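UL37 (Suid herpesvirus 1, PDB 4K70) is an inner tegument protein of the virus that probably helps control trafficking of viral particles in infected cells. Local coordinates at residues A[169-173]-A[439-443]; A[76-80]-A[173-177]; A[256-262]-A[287-291]; A[307-311]-A[351-355]. All coordinates share one frame. Numbering follows the deposited sequence.

In the fold
This chain is the N-terminal half of UL37, an elongated, mostly helical piece without strands. The four contacts form two pairs on opposite sides of its centre. Interactions 1 and 2 have centres 11 Å apart and share D173. Interaction 2 joins the C-terminal end of helix 63-78 to the start of helix 175-188, and interaction 1 ties the loop before helix 175-188 to helix 438-458. Interactions 3 and 4 have centres 12 Å apart and touch where T290 meets A308 and A309, and V261 meets V307 and L352. They follow interaction 2 and lie within the 169-443 span that interaction 1 closes. The chain therefore runs out about 45 to 56 Å between centres and returns.

Interaction 1 (A[169-173]-A[439-443]); sequences ATLYD and HVGAA
Segment 439-443 is part of helix 438-458. Segment 169-173 is a turn: 169-172 have helical backbone angles, and Y172 N bonds to A169 O at 3.3 Å. CA atoms pair A169 with H439 (4.7 Å), T170 with A443 (4.2 Å) and D173 with V440 (6.1 Å). The ring of H439 (chi1 m) has two partners. A169 CB lies over one face of the H439 ring, 3.9 Å from the centroid, as a CH-pi contact. The edge of the H439 ring points at the face of Y172 (chi1 t), with centroids 5.3 Å apart and planes at 79°. H439 NE2 bonds to V164 O. V440 (chi1 t) sets CG2 4.1 Å from Y172 CD2 and 4.5 Å from D173 CB. A442 CB is 4.1 Å from A169 CB. A443 CB lies 3.9 Å from T170 CA and 3.8 Å from A169 O. No hydrogen bond crosses. D173 makes salt bridges to R476 and R480. This is loop-on-helix packing with a T-shaped His-Tyr pair, joining the lead-in to helix 175-188 to helix 438-458.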
# COMPACT_ATOMS: atom_id res chain seq x y z
N ALA A 169 -7.24 -7.25 16.44
CA ALA A 169 -8.54 -6.75 16.00
C ALA A 169 -9.02 -5.50 16.76
O ALA A 169 -9.59 -4.60 16.15
CB ALA A 169 -9.61 -7.85 16.05
N THR A 170 -8.79 -5.44 18.07
CA THR A 170 -9.24 -4.27 18.82
C THR A 170 -8.42 -3.01 18.49
O THR A 170 -8.85 -1.90 18.79
CB THR A 170 -9.25 -4.50 20.35
OG1 THR A 170 -7.94 -4.86 20.81
CG2 THR A 170 -10.27 -5.59 20.72
N LEU A 171 -7.26 -3.18 17.83
CA LEU A 171 -6.46 -2.02 17.41
C LEU A 171 -6.69 -1.57 15.98
O LEU A 171 -6.20 -0.51 15.59
CB LEU A 171 -4.96 -2.31 17.53
CG LEU A 171 -4.45 -2.89 18.84
CD1 LEU A 171 -2.95 -3.12 18.70
CD2 LEU A 171 -4.78 -1.96 20.00
N TYR A 172 -7.40 -2.38 15.20
CA TYR A 172 -7.48 -2.20 13.75
C TYR A 172 -8.04 -0.85 13.29
O TYR A 172 -7.45 -0.21 12.42
CB TYR A 172 -8.30 -3.34 13.13
CG TYR A 172 -8.41 -3.27 11.64
CD1 TYR A 172 -7.34 -3.63 10.84
CD2 TYR A 172 -9.57 -2.83 11.02
CE1 TYR A 172 -7.42 -3.56 9.45
CE2 TYR A 172 -9.66 -2.74 9.65
CZ TYR A 172 -8.58 -3.11 8.87
OH TYR A 172 -8.66 -3.05 7.50
N ASP A 173 -9.16 -0.43 13.84
CA ASP A 173 -9.75 0.83 13.44
C ASP A 173 -9.01 2.05 14.04
O ASP A 173 -9.40 3.18 13.78
CB ASP A 173 -11.23 0.89 13.84
CG ASP A 173 -11.96 2.10 13.27
OD1 ASP A 173 -11.95 2.27 12.04
OD2 ASP A 173 -12.54 2.89 14.06
N HIS A 439 -12.86 -6.90 11.82
CA HIS A 439 -12.16 -6.47 13.03
C HIS A 439 -12.88 -5.29 13.68
O HIS A 439 -12.81 -5.11 14.90
CB HIS A 439 -10.73 -6.02 12.71
CG HIS A 439 -9.80 -7.14 12.38
ND1 HIS A 439 -10.12 -8.46 12.56
CD2 HIS A 439 -8.53 -7.12 11.88
CE1 HIS A 439 -9.11 -9.22 12.19
NE2 HIS A 439 -8.13 -8.43 11.78
N VAL A 440 -13.51 -4.47 12.86
CA VAL A 440 -14.18 -3.29 13.38
C VAL A 440 -15.30 -3.77 14.29
O VAL A 440 -15.44 -3.30 15.41
CB VAL A 440 -14.72 -2.40 12.25
CG1 VAL A 440 -15.41 -1.17 12.81
CG2 VAL A 440 -13.57 -1.99 11.32
N GLY A 441 -16.07 -4.75 13.82
CA GLY A 441 -17.12 -5.36 14.62
C GLY A 441 -16.60 -6.03 15.88
O GLY A 441 -17.19 -5.86 16.94
N ALA A 442 -15.51 -6.79 15.75
CA ALA A 442 -14.88 -7.41 16.92
C ALA A 442 -14.44 -6.38 17.97
O ALA A 442 -14.55 -6.61 19.18
CB ALA A 442 -13.68 -8.24 16.48
N ALA A 443 -13.94 -5.24 17.50
CA ALA A 443 -13.46 -4.19 18.40
C ALA A 443 -14.65 -3.64 19.18
O ALA A 443 -14.58 -3.50 20.40
CB ALA A 443 -12.77 -3.08 17.60

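Interaction 2 (A[76-80]-A[173-177]); sequences ALWRL and DMDFV
W78, M174 and F176 dominate here. Segment 76-80 leaves the C-terminal end of helix 63-78. Segment 173-177 enters helix 175-188 with M174 at the N-cap position. CA atoms pair W78-M174 (4.4 Å), R79-D175 (5.4 Å) and L80-F176 (5.5 Å). W78 (chi1 t) bonds through NE1 to D173 OD2 at 3.1 Å, an oxygen also salt-bridged to R476. Its carbonyl O accepts from D175 N at 2.9 Å (174°). This ties the last turn of helix 63-78 to the first-turn amide of helix 175-188, with five helices between them, in the herpesvirus UL37 tegument family part of the chain. M174 (m, t, t) lays CG over the W78 five-membered ring, 4.2 Å from its centroid, a CH-pi contact. SD stands obliquely 5.3 Å from that centroid, a Met-aromatic contact, and CE reaches W78 CE3 at 4.0 Å. F176 (chi1 p) turns its CD1-CE1 side to both leucines: CE1 is 4.0 Å from L77 CB and CD1 4.0 Å from L80 CB. L77 CB meets M174 SD at 4.0 Å.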
# COMPACT_ATOMS: atom_id res chain seq x y z
N ALA A 76 -7.90 6.80 24.21
CA ALA A 76 -6.88 7.81 23.93
C ALA A 76 -6.05 7.44 22.70
O ALA A 76 -5.66 8.29 21.91
CB ALA A 76 -5.96 7.99 25.14
N LEU A 77 -5.79 6.15 22.53
CA LEU A 77 -4.99 5.68 21.41
C LEU A 77 -5.78 5.68 20.11
O LEU A 77 -5.19 5.74 19.02
CB LEU A 77 -4.47 4.27 21.69
CG LEU A 77 -3.08 4.03 22.28
CD1 LEU A 77 -2.53 5.28 22.94
CD2 LEU A 77 -3.12 2.87 23.26
N TRP A 78 -7.10 5.64 20.21
CA TRP A 78 -7.96 5.41 19.05
C TRP A 78 -7.85 6.50 17.98
O TRP A 78 -7.88 6.22 16.78
CB TRP A 78 -9.42 5.32 19.48
CG TRP A 78 -10.29 4.43 18.63
CD1 TRP A 78 -10.57 4.57 17.30
CD2 TRP A 78 -11.02 3.27 19.08
NE1 TRP A 78 -11.43 3.56 16.89
CE2 TRP A 78 -11.72 2.76 17.96
CE3 TRP A 78 -11.16 2.63 20.32
CZ2 TRP A 78 -12.53 1.62 18.05
CZ3 TRP A 78 -11.97 1.50 20.40
CH2 TRP A 78 -12.65 1.01 19.27
N ARG A 79 -7.75 7.74 18.42
CA ARG A 79 -7.70 8.86 17.48
C ARG A 79 -6.29 9.43 17.40
O ARG A 79 -6.11 10.62 17.18
CB ARG A 79 -8.71 9.94 17.85
CG ARG A 79 -10.17 9.55 17.59
CD ARG A 79 -11.14 10.37 18.45
NE ARG A 79 -11.05 10.01 19.86
CZ ARG A 79 -12.08 9.59 20.60
NH1 ARG A 79 -13.29 9.49 20.08
NH2 ARG A 79 -11.89 9.27 21.88
N LEU A 80 -5.30 8.56 17.56
CA LEU A 80 -3.91 9.00 17.64
C LEU A 80 -3.31 9.34 16.26
O LEU A 80 -3.45 8.59 15.30
CB LEU A 80 -3.08 7.91 18.33
CG LEU A 80 -1.70 8.29 18.84
CD1 LEU A 80 -1.83 9.34 19.93
CD2 LEU A 80 -0.97 7.05 19.35
N ASP A 173 -9.16 -0.43 13.84
CA ASP A 173 -9.75 0.83 13.44
C ASP A 173 -9.01 2.05 14.04
O ASP A 173 -9.40 3.18 13.78
CB ASP A 173 -11.23 0.89 13.84
CG ASP A 173 -11.96 2.10 13.27
OD1 ASP A 173 -11.95 2.27 12.04
OD2 ASP A 173 -12.54 2.89 14.06
N MET A 174 -7.98 1.84 14.84
CA MET A 174 -7.31 2.99 15.47
C MET A 174 -6.46 3.72 14.43
O MET A 174 -5.81 3.09 13.60
CB MET A 174 -6.46 2.57 16.67
CG MET A 174 -7.26 1.84 17.77
SD MET A 174 -6.29 1.70 19.26
CE MET A 174 -7.53 1.04 20.40
N ASP A 175 -6.45 5.05 14.50
CA ASP A 175 -5.79 5.84 13.46
C ASP A 175 -4.31 5.50 13.27
O ASP A 175 -3.84 5.40 12.14
CB ASP A 175 -5.97 7.34 13.72
CG ASP A 175 -7.42 7.78 13.59
OD1 ASP A 175 -8.21 7.05 12.97
OD2 ASP A 175 -7.77 8.86 14.12
N PHE A 176 -3.57 5.34 14.36
CA PHE A 176 -2.15 5.04 14.22
C PHE A 176 -1.89 3.71 13.48
O PHE A 176 -0.88 3.56 12.78
CB PHE A 176 -1.41 5.10 15.56
CG PHE A 176 -1.71 3.96 16.48
CD1 PHE A 176 -2.78 4.02 17.37
CD2 PHE A 176 -0.91 2.83 16.50
CE1 PHE A 176 -3.06 2.98 18.23
CE2 PHE A 176 -1.18 1.77 17.36
CZ PHE A 176 -2.26 1.85 18.23
N VAL A 177 -2.81 2.76 13.61
CA VAL A 177 -2.65 1.50 12.88
C VAL A 177 -2.86 1.69 11.38
O VAL A 177 -2.08 1.19 10.57
CB VAL A 177 -3.62 0.42 13.38
CG1 VAL A 177 -3.66 -0.73 12.38
CG2 VAL A 177 -3.19 -0.07 14.78

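Interaction 3 (A[256-262]-A[287-291]); sequences TPRTAVE and RLRTD
Segment 256-262 is a loop that enters helix 260-271, and segment 287-291 is irregular. Their nearest CA atoms are P257 and R287, 5.2 Å apart. A capping box begins helix 260-271. T259 (chi1 p) is the N-cap, and its OG1 accepts from E262 N at 3.3 Å. E262 OE1 accepts weakly from T259 N at 3.5 Å. Salt bridges centre on E262 (m, t). Its OE1 accepts from R258 NE at 2.8 Å and its OE2 from R258 NH1 at 2.7 Å. R287 NH1 also bridges E262 OE2 at 3.3 Å, its hydrogen bond weak. Stacking joins the two arginines: their guanidinium groups lie flat together, centres 3.4 Å apart and planes at 25°. Among the other hydrogen bonds, E262 OE1 accepts from R258 N at 2.8 Å. T290 OG1 accepts from R258 NH1 at 3.1 Å and R287 NH1 at 3.3 Å, and it also bonds D312. R287 NE bonds N254 O. Water 1 donates to E262 OE2 at 2.6 Å and L288 O at 2.8 Å. P257 CG packs 4.0 Å from R287 CB. The E262 carboxylate, shared by both guanidiniums, partly offsets their like charges, which probably helps them stack; D312 lies nearby.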
# COMPACT_ATOMS: atom_id res chain seq x y z
N THR A 256 18.79 4.91 -38.34
CA THR A 256 19.07 5.67 -37.13
C THR A 256 17.92 5.47 -36.16
O THR A 256 16.77 5.39 -36.58
CB THR A 256 19.17 7.18 -37.43
OG1 THR A 256 20.15 7.40 -38.45
CG2 THR A 256 19.57 7.94 -36.17
N PRO A 257 18.23 5.37 -34.86
CA PRO A 257 17.21 5.37 -33.80
C PRO A 257 16.24 6.53 -34.03
O PRO A 257 16.69 7.67 -34.15
CB PRO A 257 18.04 5.60 -32.54
CG PRO A 257 19.34 4.92 -32.84
CD PRO A 257 19.59 5.15 -34.31
N ARG A 258 14.94 6.24 -34.09
CA ARG A 258 13.92 7.23 -34.45
C ARG A 258 13.22 7.81 -33.22
O ARG A 258 13.07 9.03 -33.09
CB ARG A 258 12.88 6.60 -35.39
CG ARG A 258 13.46 5.83 -36.58
CD ARG A 258 12.47 4.78 -37.14
NE ARG A 258 12.14 3.76 -36.14
CZ ARG A 258 11.49 2.62 -36.41
NH1 ARG A 258 11.23 1.75 -35.44
NH2 ARG A 258 11.10 2.35 -37.65
N THR A 259 12.77 6.94 -32.32
CA THR A 259 12.06 7.38 -31.12
C THR A 259 13.00 7.53 -29.92
O THR A 259 14.14 7.06 -29.96
CB THR A 259 10.91 6.42 -30.76
OG1 THR A 259 11.44 5.17 -30.30
CG2 THR A 259 10.03 6.17 -31.98
N ALA A 260 12.52 8.19 -28.86
CA ALA A 260 13.30 8.36 -27.64
C ALA A 260 13.70 7.01 -27.06
O ALA A 260 14.79 6.86 -26.51
CB ALA A 260 12.51 9.16 -26.61
N VAL A 261 12.80 6.04 -27.18
CA VAL A 261 13.09 4.69 -26.74
C VAL A 261 14.28 4.12 -27.51
O VAL A 261 15.24 3.63 -26.92
CB VAL A 261 11.87 3.74 -26.93
CG1 VAL A 261 12.27 2.30 -26.65
CG2 VAL A 261 10.72 4.15 -26.02
N GLU A 262 14.20 4.19 -28.83
CA GLU A 262 15.24 3.62 -29.68
C GLU A 262 16.59 4.30 -29.44
O GLU A 262 17.62 3.63 -29.40
CB GLU A 262 14.84 3.70 -31.15
CG GLU A 262 13.51 3.04 -31.43
CD GLU A 262 13.29 2.86 -32.91
OE1 GLU A 262 13.52 3.83 -33.67
OE2 GLU A 262 12.91 1.75 -33.31
N ARG A 287 20.04 0.67 -34.54
CA ARG A 287 18.86 0.46 -33.72
C ARG A 287 18.38 -0.97 -33.92
O ARG A 287 18.68 -1.61 -34.93
CB ARG A 287 17.76 1.44 -34.09
CG ARG A 287 17.05 1.07 -35.37
CD ARG A 287 15.86 1.98 -35.64
NE ARG A 287 15.33 1.70 -36.96
CZ ARG A 287 14.30 0.90 -37.22
NH1 ARG A 287 13.64 0.31 -36.23
NH2 ARG A 287 13.92 0.70 -38.47
N LEU A 288 17.64 -1.47 -32.93
CA LEU A 288 17.04 -2.79 -33.03
C LEU A 288 15.99 -2.79 -34.13
O LEU A 288 15.22 -1.83 -34.26
CB LEU A 288 16.40 -3.17 -31.70
CG LEU A 288 17.36 -3.38 -30.52
CD1 LEU A 288 16.57 -3.63 -29.25
CD2 LEU A 288 18.31 -4.54 -30.80
N ARG A 289 15.98 -3.85 -34.93
CA ARG A 289 14.92 -4.08 -35.91
C ARG A 289 13.55 -4.05 -35.22
O ARG A 289 13.41 -4.49 -34.07
CB ARG A 289 15.13 -5.44 -36.59
CG ARG A 289 16.46 -5.58 -37.33
CD ARG A 289 16.74 -7.02 -37.70
NE ARG A 289 15.60 -7.64 -38.36
CZ ARG A 289 15.51 -8.93 -38.66
NH1 ARG A 289 16.51 -9.74 -38.37
NH2 ARG A 289 14.43 -9.40 -39.26
N THR A 290 12.55 -3.51 -35.92
CA THR A 290 11.18 -3.55 -35.44
C THR A 290 10.27 -4.22 -36.47
O THR A 290 9.05 -4.04 -36.44
CB THR A 290 10.62 -2.15 -35.05
OG1 THR A 290 10.73 -1.25 -36.16
CG2 THR A 290 11.38 -1.56 -33.83
N ASP A 291 10.86 -5.01 -37.36
CA ASP A 291 10.09 -5.79 -38.33
C ASP A 291 9.73 -7.15 -37.74
O ASP A 291 10.32 -7.57 -36.74
CB ASP A 291 10.87 -5.96 -39.65
CG ASP A 291 12.11 -6.82 -39.49
OD1 ASP A 291 13.15 -6.29 -39.08
OD2 ASP A 291 12.04 -8.03 -39.79
O HOH W 1 13.95 -0.39 -32.19

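Interaction 4 (A[307-311]-A[351-355]); sequences VAAAA and DLLER
L353 (m, t) reaches across to helix 307-311 and overlaps three of its residues. Its CD2 is 3.8 Å from A310 CB and 3.9 Å from A311 CB, and V307 CG2 is 3.8 Å from L353 CG. CD2 also lies 3.7 Å from the backbone atoms A310 C and A311 N. L352 (m, t) adds a second point: its CD1 is 4.0 Å from CG1 of V307 (chi1 p). Both segments are helical. The short helix 307-311 runs nearly parallel to the 351-355 part of helix 347-358, with N-to-C directions at 13° and axes 9.8 Å apart at closest. A311 and L353 have the nearest CA atoms, at 5.9 Å. V307 and L352 also touch V261, linking this pair to helix 260-271, while L353 packs on A375 of helix 366-385. This is side-by-side packing of nearly parallel helices in a strandless, mostly helical fold. No hydrogen bond crosses the contact, so these two segments meet through van der Waals contact alone, with small alanines making room for a leucine.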
# COMPACT_ATOMS: atom_id res chain seq x y z
N VAL A 307 10.14 -2.95 -26.52
CA VAL A 307 8.89 -2.20 -26.60
C VAL A 307 8.76 -1.43 -27.92
O VAL A 307 7.65 -1.22 -28.41
CB VAL A 307 8.73 -1.27 -25.37
CG1 VAL A 307 9.63 -0.04 -25.48
CG2 VAL A 307 7.25 -0.87 -25.17
N ALA A 308 9.88 -1.04 -28.51
CA ALA A 308 9.83 -0.35 -29.80
C ALA A 308 9.24 -1.26 -30.89
O ALA A 308 8.45 -0.80 -31.71
CB ALA A 308 11.21 0.16 -30.20
N ALA A 309 9.60 -2.54 -30.88
CA ALA A 309 9.02 -3.49 -31.82
C ALA A 309 7.53 -3.70 -31.55
O ALA A 309 6.71 -3.71 -32.47
CB ALA A 309 9.75 -4.82 -31.76
N ALA A 310 7.19 -3.87 -30.29
CA ALA A 310 5.82 -4.16 -29.89
C ALA A 310 4.92 -2.98 -30.23
O ALA A 310 3.75 -3.17 -30.56
CB ALA A 310 5.75 -4.49 -28.40
N ALA A 311 5.48 -1.78 -30.19
CA ALA A 311 4.73 -0.57 -30.53
C ALA A 311 4.66 -0.26 -32.05
O ALA A 311 3.88 0.57 -32.47
CB ALA A 311 5.29 0.64 -29.76
N ASP A 351 2.58 2.01 -20.27
CA ASP A 351 2.28 3.36 -20.69
C ASP A 351 2.46 3.55 -22.20
O ASP A 351 1.61 4.12 -22.89
CB ASP A 351 3.16 4.35 -19.92
CG ASP A 351 2.94 5.77 -20.34
OD1 ASP A 351 1.90 6.35 -19.95
OD2 ASP A 351 3.82 6.33 -21.04
N LEU A 352 3.57 3.04 -22.73
CA LEU A 352 3.86 3.19 -24.15
C LEU A 352 2.95 2.34 -25.04
O LEU A 352 2.52 2.79 -26.09
CB LEU A 352 5.33 2.85 -24.43
CG LEU A 352 6.40 3.80 -23.88
CD1 LEU A 352 7.77 3.19 -24.10
CD2 LEU A 352 6.30 5.19 -24.55
N LEU A 353 2.65 1.11 -24.63
CA LEU A 353 1.85 0.22 -25.47
C LEU A 353 0.36 0.58 -25.43
O LEU A 353 -0.33 0.44 -26.43
CB LEU A 353 2.09 -1.23 -25.07
CG LEU A 353 3.51 -1.68 -25.43
CD1 LEU A 353 3.77 -3.07 -24.88
CD2 LEU A 353 3.72 -1.64 -26.95
N GLU A 354 -0.11 1.07 -24.29
CA GLU A 354 -1.47 1.62 -24.20
C GLU A 354 -1.67 2.74 -25.22
O GLU A 354 -2.59 2.70 -26.04
CB GLU A 354 -1.73 2.15 -22.79
CG GLU A 354 -3.06 2.86 -22.63
CD GLU A 354 -3.35 3.25 -21.18
OE1 GLU A 354 -2.86 2.57 -20.25
OE2 GLU A 354 -4.09 4.24 -20.98
N ARG A 355 -0.80 3.75 -25.16
CA ARG A 355 -0.82 4.84 -26.14
C ARG A 355 -0.80 4.33 -27.59
O ARG A 355 -1.63 4.72 -28.41
CB ARG A 355 0.37 5.76 -25.87
CG ARG A 355 0.28 7.13 -26.52
CD ARG A 355 0.83 8.21 -25.57
NE ARG A 355 2.01 7.75 -24.81
CZ ARG A 355 2.12 7.77 -23.48
NH1 ARG A 355 1.13 8.22 -22.71
NH2 ARG A 355 3.23 7.32 -22.92